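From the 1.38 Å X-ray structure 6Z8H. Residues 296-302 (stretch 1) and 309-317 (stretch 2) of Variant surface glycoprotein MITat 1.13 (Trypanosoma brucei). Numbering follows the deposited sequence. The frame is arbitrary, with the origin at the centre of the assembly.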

# COMPACT_ATOMS: atom_id res chain seq x y z
N PHE A 296 -12.66 33.71 -9.37
CA PHE A 296 -11.89 34.16 -10.52
C PHE A 296 -12.63 35.26 -11.26
O PHE A 296 -12.08 36.33 -11.55
CB PHE A 296 -11.63 32.96 -11.45
CG PHE A 296 -11.15 33.34 -12.81
CD1 PHE A 296 -9.83 33.67 -13.01
CD2 PHE A 296 -12.02 33.33 -13.90
CE1 PHE A 296 -9.37 34.02 -14.27
CE2 PHE A 296 -11.58 33.69 -15.16
CZ PHE A 296 -10.26 34.03 -15.35
N LYS A 297 -13.90 35.02 -11.57
CA LYS A 297 -14.66 36.05 -12.28
C LYS A 297 -14.73 37.33 -11.46
O LYS A 297 -14.64 38.43 -12.00
CB LYS A 297 -16.05 35.53 -12.59
CG LYS A 297 -16.06 34.25 -13.41
CD LYS A 297 -17.46 33.71 -13.57
CE LYS A 297 -17.49 32.22 -13.77
NZ LYS A 297 -18.86 31.68 -13.50
N LEU A 298 -14.95 37.20 -10.15
CA LEU A 298 -15.00 38.40 -9.31
C LEU A 298 -13.68 39.16 -9.28
O LEU A 298 -13.67 40.39 -9.33
CB LEU A 298 -15.46 38.05 -7.90
CG LEU A 298 -15.48 39.18 -6.88
CD1 LEU A 298 -16.43 40.27 -7.36
CD2 LEU A 298 -15.90 38.63 -5.54
N MET A 299 -12.56 38.48 -9.08
CA MET A 299 -11.26 39.15 -9.09
C MET A 299 -10.88 39.69 -10.46
O MET A 299 -10.13 40.66 -10.53
CB MET A 299 -10.20 38.26 -8.43
CG MET A 299 -8.86 38.91 -8.18
SD MET A 299 -8.93 40.44 -7.23
CE MET A 299 -9.38 39.89 -5.60
N VAL A 300 -11.39 39.12 -11.56
CA VAL A 300 -11.25 39.81 -12.84
C VAL A 300 -11.87 41.21 -12.77
O VAL A 300 -11.27 42.19 -13.23
CB VAL A 300 -11.86 38.98 -13.98
CG1 VAL A 300 -11.95 39.83 -15.22
CG2 VAL A 300 -11.01 37.74 -14.24
N ILE A 301 -13.06 41.32 -12.19
CA ILE A 301 -13.72 42.62 -12.05
C ILE A 301 -12.90 43.53 -11.15
O ILE A 301 -12.68 44.71 -11.45
CB ILE A 301 -15.14 42.42 -11.50
CG1 ILE A 301 -15.97 41.56 -12.47
CG2 ILE A 301 -15.81 43.79 -11.28
CD1 ILE A 301 -17.34 41.20 -11.94
N LYS A 302 -12.47 43.01 -10.01
CA LYS A 302 -11.79 43.85 -9.03
C LYS A 302 -10.45 44.34 -9.55
O LYS A 302 -10.09 45.51 -9.36
CB LYS A 302 -11.59 43.06 -7.73
CG LYS A 302 -12.88 42.75 -6.96
CD LYS A 302 -12.79 41.61 -6.00
CE LYS A 302 -12.33 41.95 -4.68
NZ LYS A 302 -13.13 43.03 -4.01
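Stretch 2, residues 309-317: TAEKESDAP

The most unusual feature of this contact is the ammonium group of Lys302, which ties a helix to two neighbouring residues of a segment with no regular helix or strand. Lys302 NZ donates a hydrogen bond to the backbone oxygen Ala310 O at 2.9 Å. Lys302 NZ donates a second to the carboxylate oxygen Glu311 OE2 at 3.0 Å, and this one is part of a salt bridge. The side chain bends to get there: chi1 and chi2 are m and t, then chi3 and chi4 are both p. The CA-to-CB bond of Lys302 points sideways, but the end of the side chain comes nearer. Glu311 starts with its CA-to-CB bond pointing away, and its m, m rotamer brings the carboxylate back to the lysine.

Stretch 1 is helical throughout, and the helix extends beyond both its ends. Stretch 2 runs along it from the Lys302 end toward Leu298 and then turns back. The closest CA pairs record this path: Lys302 with Ala310 at 5.9 Å, Leu298 with Glu313 at 5.3 Å, and Ile301 with Ala316 at 6.5 Å. The path is therefore a loop over one side of the helix, and no single crossing angle describes it.

The turn is held from within stretch 2. Asp315 OD2 accepts hydrogen bonds from Glu311 N at 3.0 Å and from Lys312 N at 3.1 Å. The backbone bond from Asp315 N to Lys312 O, also 3.0 Å, closes the turn further.

Ile301 sits in the bend. Ile301 CG2 meets Ala310 CB at 3.7 Å and Ala316 CB at 3.9 Å, so one methyl touches residues from both arms of the loop. Ile301 CD1 lies 3.4 Å from Glu313 O and 3.8 Å from Lys312 O, packed against backbone. Leu298 also packs largely on backbone. Leu298 CD1 is 3.5 Å from Glu311 C, 3.6 Å from Lys312 N and 4.1 Å from Ala310 CB.

Lys297 and Glu313 form a looser charged contact. Lys297 NZ is 3.6 Å from Glu313 OE1, a long salt bridge. The same oxygen, Glu313 OE1, is nearer to Lys297 CD, at 3.2 Å, so the carboxylate lies beside the lysine's aliphatic chain.

Phe296, Met299 and Val300 make no contact with stretch 2. Pro317 also stands clear, at the N-cap position right before the next helix. Together the two stretches bury 478 Å², both sides summed.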

# COMPACT_ATOMS: atom_id res chain seq x y z
N THR A 309 -13.88 47.33 -5.25
CA THR A 309 -14.84 47.07 -4.18
C THR A 309 -15.95 46.11 -4.59
O THR A 309 -16.79 45.76 -3.75
CB THR A 309 -15.46 48.38 -3.69
OG1 THR A 309 -16.22 48.95 -4.75
CG2 THR A 309 -14.40 49.38 -3.21
N ALA A 310 -15.97 45.69 -5.86
CA ALA A 310 -16.97 44.72 -6.31
C ALA A 310 -16.93 43.45 -5.45
O ALA A 310 -15.85 42.96 -5.06
CB ALA A 310 -16.71 44.34 -7.77
N GLU A 311 -18.11 42.91 -5.16
CA GLU A 311 -18.21 41.62 -4.48
C GLU A 311 -19.17 40.65 -5.15
O GLU A 311 -19.37 39.55 -4.62
CB GLU A 311 -18.61 41.81 -3.02
CG GLU A 311 -17.58 42.57 -2.22
CD GLU A 311 -16.30 41.77 -1.98
OE1 GLU A 311 -16.35 40.52 -1.87
OE2 GLU A 311 -15.20 42.36 -1.94
N LYS A 312 -19.76 41.00 -6.28
CA LYS A 312 -20.68 40.13 -7.00
C LYS A 312 -20.31 40.09 -8.48
O LYS A 312 -19.84 41.07 -9.06
CB LYS A 312 -22.14 40.62 -6.88
CG LYS A 312 -22.66 40.67 -5.45
CD LYS A 312 -24.08 41.16 -5.39
CE LYS A 312 -24.62 41.15 -3.98
NZ LYS A 312 -25.89 41.92 -3.89
N GLU A 313 -20.51 38.92 -9.09
CA GLU A 313 -20.16 38.78 -10.50
C GLU A 313 -20.97 39.70 -11.38
O GLU A 313 -20.53 40.03 -12.48
CB GLU A 313 -20.37 37.34 -10.95
CG GLU A 313 -19.96 37.08 -12.38
CD GLU A 313 -20.12 35.62 -12.78
OE1 GLU A 313 -20.00 34.72 -11.91
OE2 GLU A 313 -20.36 35.37 -13.98
N SER A 314 -22.15 40.12 -10.94
CA SER A 314 -22.99 41.03 -11.70
C SER A 314 -22.52 42.48 -11.63
O SER A 314 -23.15 43.35 -12.25
CB SER A 314 -24.44 40.94 -11.20
OG SER A 314 -24.52 41.10 -9.79
N ASP A 315 -21.42 42.77 -10.93
CA ASP A 315 -20.99 44.14 -10.72
C ASP A 315 -20.31 44.77 -11.93
O ASP A 315 -20.03 45.97 -11.90
CB ASP A 315 -20.06 44.24 -9.50
CG ASP A 315 -20.82 44.16 -8.20
OD1 ASP A 315 -22.06 44.42 -8.24
OD2 ASP A 315 -20.19 43.90 -7.15
N ALA A 316 -20.00 43.99 -12.97
CA ALA A 316 -19.56 44.52 -14.24
C ALA A 316 -20.32 43.80 -15.35
O ALA A 316 -20.73 42.66 -15.16
CB ALA A 316 -18.06 44.35 -14.47
N PRO A 317 -20.56 44.46 -16.48
CA PRO A 317 -21.22 43.77 -17.59
C PRO A 317 -20.42 42.56 -18.05
O PRO A 317 -19.18 42.60 -18.11
CB PRO A 317 -21.32 44.84 -18.69
CG PRO A 317 -20.27 45.87 -18.31
CD PRO A 317 -20.20 45.85 -16.81